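PDB 1XM7: calcineurin-like phosphoesterase domain-containing protein from Aquifex aeolicus, which is of unknown function but is probably a hydrolase, perhaps acting on phosphate esters. Local coordinates for residues M3-S8 with P43-Y48. Sequence-based numbering, arbitrary orientation.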
# COMPACT_ATOMS: atom_id res chain seq x y z
N MET A 3 -8.42 -12.10 -8.24
CA MET A 3 -7.75 -10.87 -8.62
C MET A 3 -6.87 -10.37 -7.47
O MET A 3 -7.17 -10.62 -6.31
CB MET A 3 -8.79 -9.81 -8.97
CG MET A 3 -8.30 -8.69 -9.85
SD MET A 3 -9.15 -8.75 -11.42
CE MET A 3 -8.42 -10.23 -12.15
N MET A 4 -5.79 -9.68 -7.80
CA MET A 4 -4.89 -9.13 -6.79
C MET A 4 -5.10 -7.63 -6.74
O MET A 4 -5.17 -6.98 -7.79
CB MET A 4 -3.42 -9.42 -7.12
CG MET A 4 -2.99 -10.89 -7.07
SD MET A 4 -1.18 -11.10 -7.24
CE MET A 4 -0.88 -10.09 -8.67
N TYR A 5 -5.21 -7.07 -5.54
CA TYR A 5 -5.38 -5.63 -5.38
C TYR A 5 -4.29 -5.07 -4.49
O TYR A 5 -3.77 -5.78 -3.64
CB TYR A 5 -6.73 -5.31 -4.76
CG TYR A 5 -7.89 -5.71 -5.63
CD1 TYR A 5 -8.48 -6.96 -5.50
CD2 TYR A 5 -8.35 -4.84 -6.62
CE1 TYR A 5 -9.52 -7.34 -6.34
CE2 TYR A 5 -9.38 -5.21 -7.47
CZ TYR A 5 -9.97 -6.46 -7.33
OH TYR A 5 -11.00 -6.83 -8.15
N PHE A 6 -3.95 -3.80 -4.69
CA PHE A 6 -2.92 -3.17 -3.90
C PHE A 6 -3.35 -1.79 -3.47
O PHE A 6 -3.88 -1.02 -4.26
CB PHE A 6 -1.62 -3.08 -4.69
CG PHE A 6 -1.28 -4.34 -5.39
CD1 PHE A 6 -1.93 -4.69 -6.57
CD2 PHE A 6 -0.37 -5.23 -4.84
CE1 PHE A 6 -1.70 -5.91 -7.18
CE2 PHE A 6 -0.12 -6.46 -5.45
CZ PHE A 6 -0.78 -6.80 -6.62
N ILE A 7 -3.10 -1.50 -2.20
CA ILE A 7 -3.49 -0.23 -1.60
C ILE A 7 -2.52 0.01 -0.46
O ILE A 7 -1.94 -0.94 0.06
CB ILE A 7 -4.91 -0.36 -1.04
CG1 ILE A 7 -5.48 1.02 -0.67
CG2 ILE A 7 -4.91 -1.35 0.13
CD1 ILE A 7 -7.00 1.00 -0.45
N SER A 8 -2.34 1.26 -0.07
CA SER A 8 -1.44 1.54 1.03
C SER A 8 -1.63 2.94 1.59
O SER A 8 -2.27 3.78 0.97
CB SER A 8 0.01 1.36 0.60
OG SER A 8 0.35 2.34 -0.34
N PRO A 43 -14.44 -13.14 -2.50
CA PRO A 43 -13.82 -14.14 -1.64
C PRO A 43 -12.48 -14.72 -2.10
O PRO A 43 -11.60 -14.97 -1.28
CB PRO A 43 -14.90 -15.20 -1.53
CG PRO A 43 -16.16 -14.38 -1.56
CD PRO A 43 -15.87 -13.43 -2.69
N GLU A 44 -12.31 -14.91 -3.40
CA GLU A 44 -11.07 -15.50 -3.91
C GLU A 44 -9.95 -14.51 -4.27
O GLU A 44 -8.86 -14.90 -4.71
CB GLU A 44 -11.38 -16.42 -5.10
CG GLU A 44 -12.23 -15.82 -6.24
CD GLU A 44 -13.71 -15.61 -5.88
OE1 GLU A 44 -14.36 -16.54 -5.33
OE2 GLU A 44 -14.24 -14.51 -6.17
N ASP A 45 -10.22 -13.22 -4.07
CA ASP A 45 -9.24 -12.19 -4.36
C ASP A 45 -8.22 -12.11 -3.23
O ASP A 45 -8.35 -12.78 -2.20
CB ASP A 45 -9.94 -10.83 -4.48
CG ASP A 45 -10.93 -10.78 -5.64
OD1 ASP A 45 -11.74 -9.83 -5.69
OD2 ASP A 45 -10.88 -11.69 -6.50
N THR A 46 -7.19 -11.29 -3.44
CA THR A 46 -6.15 -11.08 -2.44
C THR A 46 -5.76 -9.62 -2.47
O THR A 46 -5.40 -9.08 -3.52
CB THR A 46 -4.89 -11.93 -2.71
OG1 THR A 46 -5.24 -13.32 -2.67
CG2 THR A 46 -3.81 -11.65 -1.65
N LEU A 47 -5.84 -8.97 -1.31
CA LEU A 47 -5.51 -7.56 -1.16
C LEU A 47 -4.18 -7.34 -0.45
O LEU A 47 -3.97 -7.83 0.66
CB LEU A 47 -6.62 -6.85 -0.39
CG LEU A 47 -6.43 -5.38 0.01
CD1 LEU A 47 -6.34 -4.49 -1.23
CD2 LEU A 47 -7.60 -4.95 0.88
N TYR A 48 -3.29 -6.61 -1.10
CA TYR A 48 -2.00 -6.29 -0.50
C TYR A 48 -2.00 -4.87 0.06
O TYR A 48 -2.26 -3.90 -0.67
CB TYR A 48 -0.87 -6.43 -1.54
CG TYR A 48 -0.60 -7.85 -1.99
CD1 TYR A 48 -1.36 -8.44 -3.01
CD2 TYR A 48 0.37 -8.63 -1.36
CE1 TYR A 48 -1.16 -9.78 -3.38
CE2 TYR A 48 0.59 -9.96 -1.72
CZ TYR A 48 -0.18 -10.53 -2.73
OH TYR A 48 0.04 -11.85 -3.08
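Strands 4-7 and 46-48 run side by side as parallel neighbours, their N-to-C directions 24° apart, with Met4, Tyr5 and Phe6 level with Thr46, Leu47 and Tyr48. Four backbone hydrogen bonds alternate between them: Thr46 N to Met3 O, Tyr5 N to Thr46 O, Tyr48 N to Tyr5 O, the straightest at 174° and 2.7 Å, and Ile7 N to Tyr48 O. Just before the strand, Asp45 continues the pattern with its side chain: OD2 accepts Met3 N at 3.0 Å from above the carboxylate plane, while OD1 accepts Lys42 N and lies 3.4 Å from Tyr5 CE1 at the ring edge. An alanine in place of Asp45 would remove both carboxylate bonds and would probably loosen the start of the pairing. On the face of Met4, Phe6, Thr46 and Tyr48, the two rings point the same way, planes 11° apart but slid so that they barely overlap; Phe6 CE2 comes within 3.4 Å of Tyr48 CD1. Met4, extended at chi2, carries SD obliquely to Tyr48 CE1 at 4.1 Å, a Met-aromatic contact, and its bend at chi3 turns CE to the Phe6 ring edge. Strand 99-104 of the second sheet covers Met4 and Tyr48. On the face of Tyr5 and Leu47, Leu47 CD1 touches Tyr5 CB (3.6 Å) and Ile7 CG2 (3.7 Å), against helix 29-38, completing a beta-alpha-beta crossover. Five N-H...O bonds thus zip two interior strands between mainly apolar faces, consistent with the two-sheet core of calcineurin-like phosphoesterases.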